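Local coordinates for trwC protein (PDB 1OMH) that binds the origin-of-transfer DNA of a plasmid and, as a conjugative relaxase, probably cleaves and rejoins one strand through its N-terminal relaxase domain, at residues 2-7 with 184-189; 83-88 with 161-166; 115-120 with 190-195. All coordinates share one frame; numbering follows the deposited sequence.

Interaction 1: 2-7 with 184-189; sequences LSHMVL and EIVKAT. With nucleotides of chain A.
Thr189 OG1 is gripped by two groups: it accepts a hydrogen bond from His4 ND1 at 2.7 Å and donates one to Val186 O at 2.6 Å. The contact sets edge strand 2-8 of the relaxase's five-stranded antiparallel sheet against the end of helix 183-187 and the start of helix 189-206, with DA19 and DT18 of chain A lying against His4 and Val186. Val186 O also takes the backbone N-H of Thr189, so this one carbonyl accepts both from the backbone N and from the hydroxyl of Thr189. With the hydroxyl donating to Val186 O, ND1 is the donor in the bond to OG1; that bond is bent, 145° at the hydrogen, and OG1 lies somewhat out of the ring plane. Chi1 of 65° puts His4 CG between the backbone N and the carbonyl carbon. The other ring nitrogen, NE2, donates almost straight (176°) to N3 of DA19 of chain A, 3.0 Å away. An imidazole donating from both nitrogens is consistent with a positive charge. Val186 CG1 lies over one ring face, 3.8 Å from the centroid, in a CH-pi contact, while Val186 CB and CG2 rest against the base of DT18 of chain A. Further along the strand, Val6 CG2 meets O4 of that same thymine. Leu2 CD1 packs 3.3 Å from the backbone oxygen Thr189 O and 4.0 Å from Thr189 CG2.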
loop_
_atom_site.group_PDB
_atom_site.type_symbol
_atom_site.label_atom_id
_atom_site.label_comp_id
_atom_site.label_asym_id
_atom_site.label_seq_id
_atom_site.Cartn_x
_atom_site.Cartn_y
_atom_site.Cartn_z
ATOM N N LEU B 2 0.919 -1.297 -6.819
ATOM C CA LEU B 2 1.326 -1.980 -5.596
ATOM C C LEU B 2 2.839 -1.843 -5.478
ATOM O O LEU B 2 3.577 -2.105 -6.426
ATOM C CB LEU B 2 0.961 -3.469 -5.641
ATOM C CG LEU B 2 0.814 -4.262 -4.326
ATOM C CD1 LEU B 2 1.371 -5.664 -4.517
ATOM C CD2 LEU B 2 1.525 -3.583 -3.176
ATOM N N SER B 3 3.293 -1.416 -4.310
ATOM C CA SER B 3 4.715 -1.264 -4.058
ATOM C C SER B 3 4.996 -1.808 -2.675
ATOM O O SER B 3 4.104 -1.869 -1.822
ATOM C CB SER B 3 5.131 0.208 -4.118
ATOM O OG SER B 3 4.634 0.922 -2.999
ATOM N N HIS B 4 6.235 -2.217 -2.451
ATOM C CA HIS B 4 6.595 -2.738 -1.151
ATOM C C HIS B 4 7.773 -1.959 -0.601
ATOM O O HIS B 4 8.566 -1.368 -1.347
ATOM C CB HIS B 4 6.978 -4.219 -1.243
ATOM C CG HIS B 4 8.211 -4.474 -2.054
ATOM N ND1 HIS B 4 8.174 -5.086 -3.288
ATOM C CD2 HIS B 4 9.513 -4.178 -1.821
ATOM C CE1 HIS B 4 9.398 -5.156 -3.779
ATOM N NE2 HIS B 4 10.230 -4.610 -2.909
HETATM N N MSE B 5 7.887 -1.979 0.715
HETATM C CA MSE B 5 8.984 -1.323 1.378
HETATM C C MSE B 5 9.279 -2.174 2.593
HETATM O O MSE B 5 8.396 -2.423 3.421
HETATM C CB MSE B 5 8.603 0.094 1.810
HETATM C CG MSE B 5 9.798 1.030 1.935
HETATM SE SE MSE B 5 9.331 2.741 2.706
HETATM C CE MSE B 5 7.740 3.111 1.673
ATOM N N VAL B 6 10.504 -2.672 2.675
ATOM C CA VAL B 6 10.891 -3.467 3.831
ATOM C C VAL B 6 11.125 -2.457 4.954
ATOM O O VAL B 6 11.935 -1.547 4.810
ATOM C CB VAL B 6 12.182 -4.238 3.567
ATOM C CG1 VAL B 6 12.615 -4.968 4.834
ATOM C CG2 VAL B 6 11.966 -5.226 2.424
ATOM N N LEU B 7 10.402 -2.620 6.056
ATOM C CA LEU B 7 10.493 -1.720 7.205
ATOM C C LEU B 7 11.492 -2.159 8.273
ATOM O O LEU B 7 11.474 -3.309 8.715
ATOM C CB LEU B 7 9.119 -1.592 7.864
ATOM C CG LEU B 7 8.058 -0.594 7.384
ATOM C CD1 LEU B 7 8.373 -0.038 6.011
ATOM C CD2 LEU B 7 6.714 -1.293 7.404
ATOM N N GLU B 184 8.904 -14.855 -0.949
ATOM C CA GLU B 184 7.765 -15.120 -1.818
ATOM C C GLU B 184 6.848 -13.919 -2.012
ATOM O O GLU B 184 6.358 -13.684 -3.112
ATOM C CB GLU B 184 6.954 -16.303 -1.286
ATOM C CG GLU B 184 7.588 -17.668 -1.526
ATOM C CD GLU B 184 7.646 -18.038 -3.001
ATOM O OE1 GLU B 184 8.693 -17.811 -3.642
ATOM O OE2 GLU B 184 6.637 -18.555 -3.524
ATOM N N ILE B 185 6.612 -13.160 -0.949
ATOM C CA ILE B 185 5.745 -11.992 -1.064
ATOM C C ILE B 185 6.424 -10.862 -1.841
ATOM O O ILE B 185 5.875 -10.364 -2.824
ATOM C CB ILE B 185 5.311 -11.491 0.328
ATOM C CG1 ILE B 185 4.470 -12.578 1.008
ATOM C CG2 ILE B 185 4.494 -10.181 0.200
ATOM C CD1 ILE B 185 4.143 -12.304 2.456
ATOM N N VAL B 186 7.623 -10.475 -1.419
ATOM C CA VAL B 186 8.355 -9.399 -2.091
ATOM C C VAL B 186 8.505 -9.652 -3.593
ATOM O O VAL B 186 8.168 -8.796 -4.413
ATOM C CB VAL B 186 9.764 -9.210 -1.472
ATOM C CG1 VAL B 186 10.566 -8.185 -2.276
ATOM C CG2 VAL B 186 9.638 -8.760 -0.035
ATOM N N LYS B 187 9.012 -10.828 -3.951
ATOM C CA LYS B 187 9.211 -11.180 -5.356
ATOM C C LYS B 187 7.915 -11.306 -6.147
ATOM O O LYS B 187 7.926 -11.299 -7.375
ATOM C CB LYS B 187 10.015 -12.482 -5.457
ATOM C CG LYS B 187 11.451 -12.318 -4.972
ATOM C CD LYS B 187 12.245 -13.621 -5.040
ATOM C CE LYS B 187 13.723 -13.378 -4.731
ATOM N NZ LYS B 187 14.511 -14.646 -4.686
ATOM N N ALA B 188 6.798 -11.419 -5.440
ATOM C CA ALA B 188 5.495 -11.537 -6.087
ATOM C C ALA B 188 4.747 -10.200 -6.111
ATOM O O ALA B 188 3.545 -10.163 -6.362
ATOM C CB ALA B 188 4.656 -12.589 -5.365
ATOM N N THR B 189 5.455 -9.106 -5.849
ATOM C CA THR B 189 4.830 -7.777 -5.830
ATOM C C THR B 189 4.129 -7.430 -7.142
ATOM O O THR B 189 2.993 -6.944 -7.140
ATOM C CB THR B 189 5.866 -6.672 -5.533
ATOM O OG1 THR B 189 6.440 -6.892 -4.241
ATOM C CG2 THR B 189 5.200 -5.297 -5.558
ATOM P P DA A 19 13.657 -9.371 -7.771
ATOM O OP1 DA A 19 12.904 -10.518 -8.339
ATOM O OP2 DA A 19 14.879 -8.895 -8.442
ATOM O "O5'" DA A 19 12.642 -8.147 -7.597
ATOM C "C5'" DA A 19 11.243 -8.318 -7.264
ATOM C "C4'" DA A 19 10.724 -7.021 -6.682
ATOM O "O4'" DA A 19 11.652 -6.653 -5.670
ATOM C "C3'" DA A 19 10.555 -5.802 -7.601
ATOM O "O3'" DA A 19 9.168 -5.488 -7.383
ATOM C "C2'" DA A 19 11.063 -4.643 -6.753
ATOM C "C1'" DA A 19 11.878 -5.282 -5.647
ATOM N N9 DA A 19 13.316 -5.118 -5.540
ATOM C C8 DA A 19 14.346 -5.318 -6.424
ATOM N N7 DA A 19 15.531 -5.190 -5.878
ATOM C C5 DA A 19 15.253 -4.860 -4.557
ATOM C C6 DA A 19 16.074 -4.604 -3.447
ATOM N N6 DA A 19 17.409 -4.637 -3.484
ATOM N N1 DA A 19 15.471 -4.309 -2.277
ATOM C C2 DA A 19 14.132 -4.275 -2.229
ATOM N N3 DA A 19 13.253 -4.502 -3.202
ATOM C C4 DA A 19 13.893 -4.791 -4.350
ATOM P P DT A 18 19.168 -7.509 -5.116
ATOM O OP1 DT A 18 19.720 -8.058 -6.379
ATOM O OP2 DT A 18 19.092 -6.038 -4.925
ATOM O "O5'" DT A 18 17.716 -8.136 -4.851
ATOM C "C5'" DT A 18 17.358 -9.430 -5.365
ATOM C "C4'" DT A 18 15.981 -9.855 -4.892
ATOM O "O4'" DT A 18 15.888 -9.787 -3.443
ATOM C "C3'" DT A 18 14.848 -8.960 -5.426
ATOM O "O3'" DT A 18 14.080 -9.824 -6.292
ATOM C "C2'" DT A 18 13.820 -8.951 -4.304
ATOM C "C1'" DT A 18 14.545 -9.524 -3.114
ATOM N N1 DT A 18 14.384 -9.038 -1.736
ATOM C C2 DT A 18 13.616 -9.852 -0.927
ATOM O O2 DT A 18 13.144 -10.915 -1.301
ATOM N N3 DT A 18 13.420 -9.382 0.339
ATOM C C4 DT A 18 13.908 -8.214 0.882
ATOM O O4 DT A 18 13.637 -7.929 2.049
ATOM C C5 DT A 18 14.723 -7.410 -0.010
ATOM C C7 DT A 18 15.300 -6.124 0.500
ATOM C C6 DT A 18 14.922 -7.857 -1.262
ATOM P P DT A 25 4.722 9.976 -3.267
ATOM O OP1 DT A 25 4.219 11.307 -2.845
ATOM O OP2 DT A 25 6.039 9.875 -3.945
ATOM O "O5'" DT A 25 4.788 9.019 -1.994
ATOM C "C5'" DT A 25 3.598 8.655 -1.287
ATOM C "C4'" DT A 25 3.797 7.351 -0.546
ATOM O "O4'" DT A 25 3.954 6.273 -1.492
ATOM C "C3'" DT A 25 5.075 7.330 0.283
ATOM O "O3'" DT A 25 4.763 7.758 1.606
ATOM C "C2'" DT A 25 5.464 5.866 0.302
ATOM C "C1'" DT A 25 4.852 5.298 -0.973
ATOM N N1 DT A 25 5.810 4.927 -2.038
ATOM C C2 DT A 25 6.461 3.713 -1.927
ATOM O O2 DT A 25 6.312 2.952 -0.981
ATOM N N3 DT A 25 7.305 3.421 -2.972
ATOM C C4 DT A 25 7.564 4.202 -4.082
ATOM O O4 DT A 25 8.347 3.801 -4.942
ATOM C C5 DT A 25 6.858 5.465 -4.124
ATOM C C7 DT A 25 7.074 6.382 -5.288
ATOM C C6 DT A 25 6.033 5.760 -3.113
#

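Interaction 2: 83-88 with 161-166; sequences GLDLTF and HTHAVI. With SO4 (sulfate ion), chain C.
His163 rises from its strand beside Thr87, the two side chains pointing the same way. Its CB passes 3.7 Å from Asp85 OD1, and chi1 of -76° sets CG anti to the carbonyl carbon. ND1 donates to Asp85 OD2 at 2.9 Å, which accepts through its syn lone pair; the bond is bent, 139° at the hydrogen, with ring and carboxylate planes 47° apart. Thr87 OG1 lies 3.1 Å from His163 ND1. At the tip, NE2 donates a hydrogen bond to sulfate O3 at 2.7 Å, and His161 NE2 reaches the same oxygen at 3.0 Å. His150, His161 and His163 bind zinc or copper in other crystals of this protein; in this metal-free model a sulfate sits between two of them, with Asp85 a second-shell partner of His163. The two strands are antiparallel neighbours in the middle of the relaxase sheet, Leu84, Leu86 and Phe88 forming hydrogen-bonded pairs with Ile166, Ala164 and Thr162. On the face away from the histidines, Ile166 CD1 lies 3.7 Å from Leu86 CG, and Ala164 CB meets the edge of the Phe88 ring at CE1, 3.9 Å away. Helix 104-122 covers this apolar side, with Leu118 on both Phe88 and Ala164.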
loop_
_atom_site.group_PDB
_atom_site.type_symbol
_atom_site.label_atom_id
_atom_site.label_comp_id
_atom_site.label_asym_id
_atom_site.label_seq_id
_atom_site.Cartn_x
_atom_site.Cartn_y
_atom_site.Cartn_z
ATOM N N GLY B 83 8.752 -5.076 9.689
ATOM C CA GLY B 83 7.632 -5.430 8.845
ATOM C C GLY B 83 7.847 -5.193 7.362
ATOM O O GLY B 83 8.951 -4.905 6.899
ATOM N N LEU B 84 6.755 -5.318 6.622
ATOM C CA LEU B 84 6.755 -5.139 5.182
ATOM C C LEU B 84 5.505 -4.352 4.843
ATOM O O LEU B 84 4.392 -4.798 5.121
ATOM C CB LEU B 84 6.710 -6.505 4.492
ATOM C CG LEU B 84 6.647 -6.502 2.964
ATOM C CD1 LEU B 84 7.877 -5.789 2.402
ATOM C CD2 LEU B 84 6.568 -7.938 2.455
ATOM N N ASP B 85 5.690 -3.176 4.261
ATOM C CA ASP B 85 4.561 -2.343 3.888
ATOM C C ASP B 85 4.191 -2.552 2.428
ATOM O O ASP B 85 5.022 -2.372 1.541
ATOM C CB ASP B 85 4.891 -0.865 4.120
ATOM C CG ASP B 85 3.724 0.063 3.776
ATOM O OD1 ASP B 85 2.596 -0.426 3.553
ATOM O OD2 ASP B 85 3.937 1.293 3.742
ATOM N N LEU B 86 2.950 -2.961 2.186
ATOM C CA LEU B 86 2.467 -3.131 0.826
ATOM C C LEU B 86 1.491 -1.970 0.625
ATOM O O LEU B 86 0.432 -1.915 1.254
ATOM C CB LEU B 86 1.756 -4.481 0.649
ATOM C CG LEU B 86 2.564 -5.783 0.779
ATOM C CD1 LEU B 86 1.712 -6.964 0.330
ATOM C CD2 LEU B 86 3.819 -5.719 -0.065
ATOM N N THR B 87 1.871 -1.031 -0.232
ATOM C CA THR B 87 1.046 0.141 -0.502
ATOM C C THR B 87 0.253 -0.018 -1.793
ATOM O O THR B 87 0.826 -0.029 -2.884
ATOM C CB THR B 87 1.916 1.402 -0.609
ATOM O OG1 THR B 87 2.604 1.602 0.631
ATOM C CG2 THR B 87 1.065 2.624 -0.929
ATOM N N PHE B 88 -1.063 -0.148 -1.641
ATOM C CA PHE B 88 -1.993 -0.302 -2.755
ATOM C C PHE B 88 -2.583 1.063 -3.106
ATOM O O PHE B 88 -3.215 1.694 -2.267
ATOM C CB PHE B 88 -3.160 -1.225 -2.376
ATOM C CG PHE B 88 -2.760 -2.625 -2.038
ATOM C CD1 PHE B 88 -2.262 -2.942 -0.776
ATOM C CD2 PHE B 88 -2.890 -3.638 -2.983
ATOM C CE1 PHE B 88 -1.900 -4.255 -0.458
ATOM C CE2 PHE B 88 -2.529 -4.954 -2.674
ATOM C CZ PHE B 88 -2.035 -5.260 -1.412
ATOM N N HIS B 161 -5.416 5.192 -1.215
ATOM C CA HIS B 161 -4.388 4.178 -1.070
ATOM C C HIS B 161 -4.394 3.605 0.333
ATOM O O HIS B 161 -4.820 4.261 1.292
ATOM C CB HIS B 161 -2.998 4.747 -1.392
ATOM C CG HIS B 161 -2.576 5.884 -0.511
ATOM N ND1 HIS B 161 -3.164 7.131 -0.568
ATOM C CD2 HIS B 161 -1.601 5.977 0.427
ATOM C CE1 HIS B 161 -2.571 7.938 0.292
ATOM N NE2 HIS B 161 -1.617 7.262 0.909
ATOM N N THR B 162 -3.922 2.371 0.452
ATOM C CA THR B 162 -3.875 1.706 1.742
ATOM C C THR B 162 -2.494 1.164 2.014
ATOM O O THR B 162 -1.874 0.541 1.142
ATOM C CB THR B 162 -4.863 0.520 1.820
ATOM O OG1 THR B 162 -6.205 0.997 1.700
ATOM C CG2 THR B 162 -4.713 -0.210 3.160
ATOM N N HIS B 163 -2.013 1.428 3.223
ATOM C CA HIS B 163 -0.717 0.936 3.659
ATOM C C HIS B 163 -1.001 -0.347 4.419
ATOM O O HIS B 163 -1.500 -0.298 5.540
ATOM C CB HIS B 163 -0.047 1.930 4.611
ATOM C CG HIS B 163 0.538 3.127 3.933
ATOM N ND1 HIS B 163 1.690 3.066 3.175
ATOM C CD2 HIS B 163 0.135 4.420 3.900
ATOM C CE1 HIS B 163 1.970 4.268 2.708
ATOM N NE2 HIS B 163 1.041 5.109 3.133
ATOM N N ALA B 164 -0.713 -1.491 3.801
ATOM C CA ALA B 164 -0.919 -2.783 4.438
ATOM C C ALA B 164 0.399 -3.157 5.100
ATOM O O ALA B 164 1.324 -3.636 4.439
ATOM C CB ALA B 164 -1.304 -3.841 3.396
ATOM N N VAL B 165 0.488 -2.930 6.403
ATOM C CA VAL B 165 1.707 -3.234 7.124
ATOM C C VAL B 165 1.730 -4.669 7.636
ATOM O O VAL B 165 1.080 -5.008 8.636
ATOM C CB VAL B 165 1.913 -2.265 8.308
ATOM C CG1 VAL B 165 3.236 -2.568 9.004
ATOM C CG2 VAL B 165 1.894 -0.818 7.802
ATOM N N ILE B 166 2.477 -5.512 6.930
ATOM C CA ILE B 166 2.614 -6.905 7.318
ATOM C C ILE B 166 3.718 -6.947 8.368
ATOM O O ILE B 166 4.882 -6.675 8.072
ATOM C CB ILE B 166 3.036 -7.803 6.132
ATOM C CG1 ILE B 166 1.949 -7.827 5.051
ATOM C CG2 ILE B 166 3.271 -9.224 6.622
ATOM C CD1 ILE B 166 1.756 -6.532 4.314
HETATM S S SO4 C . 1.375 8.897 2.578
HETATM O O1 SO4 C . 0.558 9.039 3.798
HETATM O O2 SO4 C . 0.987 9.922 1.589
HETATM O O3 SO4 C . 1.157 7.558 2.000
HETATM O O4 SO4 C . 2.799 9.065 2.928
#

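Interaction 3: 115-120 with 190-195; sequences ARTLEQ and RYLGAV. With nucleotides of chain A.
The Tyr191 ring meets Gln120 at its edge: OE1 comes in near the ring plane, 3.8 Å from CE2, and the amide plane is turned 59° from the ring. Gln120 OE1 and Tyr191 OH make no direct hydrogen bond. A water bridges the two groups instead, donating to the amide oxygen and lying 2.6 Å from Tyr191 OH. The other flat group, the Arg190 guanidinium, is on the DNA side of the same helix, with C6 of DT21 of chain A over one face. Gln120 meets Val195 tip to tip, NE2 resting 3.4 Å from CG1 while OE1 is close to CG2. The chain of Gln120 is extended beyond CG, which carries the amide across to the opposing helix. Here helices 104-122 and 189-206 pack roughly antiparallel against one face of the central relaxase sheet; the axes of 115-120 and 190-195 come within 9.3 Å, with 147° between their directions. No direct hydrogen bond joins the two segments; the buried part is held by apolar packing. In Thr117, chi1 of -55° sets OG1 anti to the carbonyl carbon, and CG2, anti to the backbone N, is 3.2 Å from Leu192 O and close to Leu192 CB. Its OG1 faces Val195 CG1 but is hydrogen-bonded within its own helix, to Ala113 O. Leu192 CD2 rests against Thr117 O and Gln120 CB. Arg116, next to Thr117, turns its end away from the contact, and its NH1 forms salt bridges with Glu199 and Glu203, further along helix 189-206. On the side of Gly193 turned from helix 104-122, its CA lies 3.9 Å from DT21 O4 of chain A.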
loop_
_atom_site.group_PDB
_atom_site.type_symbol
_atom_site.label_atom_id
_atom_site.label_comp_id
_atom_site.label_asym_id
_atom_site.label_seq_id
_atom_site.Cartn_x
_atom_site.Cartn_y
_atom_site.Cartn_z
ATOM N N ALA B 115 -8.116 -6.500 0.430
ATOM C CA ALA B 115 -8.285 -7.677 1.280
ATOM C C ALA B 115 -8.045 -8.983 0.520
ATOM O O ALA B 115 -7.385 -9.890 1.025
ATOM C CB ALA B 115 -9.683 -7.680 1.900
ATOM N N ARG B 116 -8.578 -9.078 -0.692
ATOM C CA ARG B 116 -8.408 -10.283 -1.494
ATOM C C ARG B 116 -6.958 -10.486 -1.919
ATOM O O ARG B 116 -6.465 -11.616 -1.968
ATOM C CB ARG B 116 -9.320 -10.223 -2.719
ATOM C CG ARG B 116 -10.796 -10.338 -2.366
ATOM C CD ARG B 116 -11.675 -10.007 -3.556
ATOM N NE ARG B 116 -13.093 -10.003 -3.205
ATOM C CZ ARG B 116 -14.055 -9.528 -3.989
ATOM N NH1 ARG B 116 -13.752 -9.014 -5.175
ATOM N NH2 ARG B 116 -15.318 -9.568 -3.589
ATOM N N THR B 117 -6.263 -9.394 -2.217
ATOM C CA THR B 117 -4.872 -9.505 -2.624
ATOM C C THR B 117 -4.033 -9.963 -1.436
ATOM O O THR B 117 -3.136 -10.795 -1.582
ATOM C CB THR B 117 -4.335 -8.163 -3.148
ATOM O OG1 THR B 117 -5.181 -7.698 -4.206
ATOM C CG2 THR B 117 -2.916 -8.321 -3.681
ATOM N N LEU B 118 -4.335 -9.432 -0.253
ATOM C CA LEU B 118 -3.589 -9.800 0.940
ATOM C C LEU B 118 -3.795 -11.268 1.301
ATOM O O LEU B 118 -2.942 -11.880 1.944
ATOM C CB LEU B 118 -3.982 -8.893 2.114
ATOM C CG LEU B 118 -3.501 -7.442 1.988
ATOM C CD1 LEU B 118 -4.069 -6.608 3.116
ATOM C CD2 LEU B 118 -1.975 -7.403 2.007
ATOM N N GLU B 119 -4.928 -11.831 0.898
ATOM C CA GLU B 119 -5.195 -13.241 1.175
ATOM C C GLU B 119 -4.176 -14.060 0.395
ATOM O O GLU B 119 -3.662 -15.061 0.882
ATOM C CB GLU B 119 -6.601 -13.632 0.724
ATOM C CG GLU B 119 -7.728 -13.182 1.640
ATOM C CD GLU B 119 -9.076 -13.719 1.192
ATOM O OE1 GLU B 119 -9.250 -14.957 1.175
ATOM O OE2 GLU B 119 -9.961 -12.910 0.849
ATOM N N GLN B 120 -3.882 -13.617 -0.820
ATOM C CA GLN B 120 -2.925 -14.313 -1.660
ATOM C C GLN B 120 -1.496 -14.069 -1.206
ATOM O O GLN B 120 -0.616 -14.919 -1.390
ATOM C CB GLN B 120 -3.134 -13.917 -3.123
ATOM C CG GLN B 120 -4.429 -14.516 -3.664
ATOM C CD GLN B 120 -4.681 -14.218 -5.127
ATOM O OE1 GLN B 120 -3.817 -14.430 -5.977
ATOM N NE2 GLN B 120 -5.880 -13.737 -5.430
ATOM N N ARG B 190 4.808 -7.662 -8.259
ATOM C CA ARG B 190 4.223 -7.380 -9.563
ATOM C C ARG B 190 2.943 -8.190 -9.727
ATOM O O ARG B 190 1.911 -7.659 -10.137
ATOM C CB ARG B 190 5.211 -7.744 -10.677
ATOM C CG ARG B 190 4.572 -7.956 -12.038
ATOM C CD ARG B 190 4.421 -6.665 -12.796
ATOM N NE ARG B 190 5.715 -6.148 -13.228
ATOM C CZ ARG B 190 5.868 -5.127 -14.065
ATOM N NH1 ARG B 190 4.803 -4.513 -14.564
ATOM N NH2 ARG B 190 7.083 -4.716 -14.399
ATOM N N TYR B 191 3.012 -9.479 -9.401
ATOM C CA TYR B 191 1.851 -10.357 -9.520
ATOM C C TYR B 191 0.703 -9.937 -8.610
ATOM O O TYR B 191 -0.457 -9.970 -9.015
ATOM C CB TYR B 191 2.228 -11.803 -9.191
ATOM C CG TYR B 191 1.039 -12.746 -9.203
ATOM C CD1 TYR B 191 0.538 -13.250 -10.400
ATOM C CD2 TYR B 191 0.402 -13.111 -8.016
ATOM C CE1 TYR B 191 -0.573 -14.098 -10.414
ATOM C CE2 TYR B 191 -0.703 -13.953 -8.019
ATOM C CZ TYR B 191 -1.186 -14.442 -9.219
ATOM O OH TYR B 191 -2.287 -15.269 -9.222
ATOM N N LEU B 192 1.016 -9.567 -7.371
ATOM C CA LEU B 192 -0.025 -9.158 -6.438
ATOM C C LEU B 192 -0.647 -7.831 -6.864
ATOM O O LEU B 192 -1.825 -7.582 -6.605
ATOM C CB LEU B 192 0.540 -9.075 -5.016
ATOM C CG LEU B 192 0.954 -10.442 -4.448
ATOM C CD1 LEU B 192 1.729 -10.255 -3.156
ATOM C CD2 LEU B 192 -0.282 -11.310 -4.223
ATOM N N GLY B 193 0.141 -6.986 -7.522
ATOM C CA GLY B 193 -0.392 -5.720 -8.000
ATOM C C GLY B 193 -1.418 -5.997 -9.089
ATOM O O GLY B 193 -2.420 -5.287 -9.230
ATOM N N ALA B 194 -1.168 -7.052 -9.861
ATOM C CA ALA B 194 -2.066 -7.435 -10.947
ATOM C C ALA B 194 -3.355 -7.997 -10.361
ATOM O O ALA B 194 -4.433 -7.825 -10.928
ATOM C CB ALA B 194 -1.389 -8.462 -11.851
ATOM N N VAL B 195 -3.240 -8.667 -9.218
ATOM C CA VAL B 195 -4.406 -9.222 -8.538
ATOM C C VAL B 195 -5.280 -8.086 -7.992
ATOM O O VAL B 195 -6.513 -8.145 -8.061
ATOM C CB VAL B 195 -3.993 -10.129 -7.359
ATOM C CG1 VAL B 195 -5.230 -10.624 -6.628
ATOM C CG2 VAL B 195 -3.159 -11.310 -7.873
ATOM P P DT A 20 8.283 -4.692 -8.466
ATOM O OP1 DT A 20 7.361 -3.862 -7.652
ATOM O OP2 DT A 20 7.739 -5.733 -9.361
ATOM O "O5'" DT A 20 9.283 -3.743 -9.270
ATOM C "C5'" DT A 20 9.453 -2.353 -8.944
ATOM C "C4'" DT A 20 10.384 -1.721 -9.953
ATOM O "O4'" DT A 20 11.544 -2.573 -10.040
ATOM C "C3'" DT A 20 9.791 -1.673 -11.370
ATOM O "O3'" DT A 20 9.812 -0.296 -11.790
ATOM C "C2'" DT A 20 10.982 -1.964 -12.270
ATOM C "C1'" DT A 20 12.030 -2.543 -11.358
ATOM N N1 DT A 20 12.725 -3.790 -11.680
ATOM C C2 DT A 20 13.944 -3.612 -12.284
ATOM O O2 DT A 20 14.397 -2.508 -12.548
ATOM N N3 DT A 20 14.623 -4.767 -12.561
ATOM C C4 DT A 20 14.219 -6.058 -12.293
ATOM O O4 DT A 20 14.959 -6.992 -12.589
ATOM C C5 DT A 20 12.916 -6.182 -11.660
ATOM C C7 DT A 20 12.391 -7.547 -11.331
ATOM C C6 DT A 20 12.235 -5.051 -11.394
ATOM P P DT A 21 8.614 0.718 -11.461
ATOM O OP1 DT A 21 9.172 2.007 -11.948
ATOM O OP2 DT A 21 8.189 0.597 -10.054
ATOM O "O5'" DT A 21 7.421 0.283 -12.423
ATOM C "C5'" DT A 21 7.559 0.355 -13.847
ATOM C "C4'" DT A 21 6.203 0.327 -14.521
ATOM O "O4'" DT A 21 5.458 -0.821 -14.039
ATOM C "C3'" DT A 21 5.319 1.547 -14.224
ATOM O "O3'" DT A 21 5.277 2.346 -15.422
ATOM C "C2'" DT A 21 3.914 0.968 -14.252
ATOM C "C1'" DT A 21 4.073 -0.525 -14.009
ATOM N N1 DT A 21 3.446 -1.111 -12.793
ATOM C C2 DT A 21 2.076 -0.943 -12.638
ATOM O O2 DT A 21 1.380 -0.322 -13.424
ATOM N N3 DT A 21 1.547 -1.535 -11.518
ATOM C C4 DT A 21 2.221 -2.258 -10.554
ATOM O O4 DT A 21 1.596 -2.735 -9.601
ATOM C C5 DT A 21 3.651 -2.391 -10.769
ATOM C C7 DT A 21 4.466 -3.159 -9.775
ATOM C C6 DT A 21 4.185 -1.814 -11.858
HETATM O O HOH W 1 -4.849 -15.130 -8.842
#

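In the fold
Interaction 2 is the innermost of the three, two neighbouring strands in the middle of the sheet with every touching residue buried. Interaction 1 shares that sheet: strand 2-8 lies beside strand 81-89, with Ser3 hydrogen-bonded to Thr87 and Leu7 to Gly83 through their backbones, so the DNA-contacting edge strand lies next to the histidine site. Interaction 3 packs on the sheet face turned away from His163, the one that also carries Leu86 and Phe88; Thr117 and Leu118 touch Phe88 there, and Leu2 CD1 against Leu192 and Gly193 joins it to interaction 1. The chemistry shifts accordingly: backbone ladder and polar histidine cluster in 2, side-chain hydrogen bonds to protein and base in 1, apolar packing with a water-bridged rim in 3.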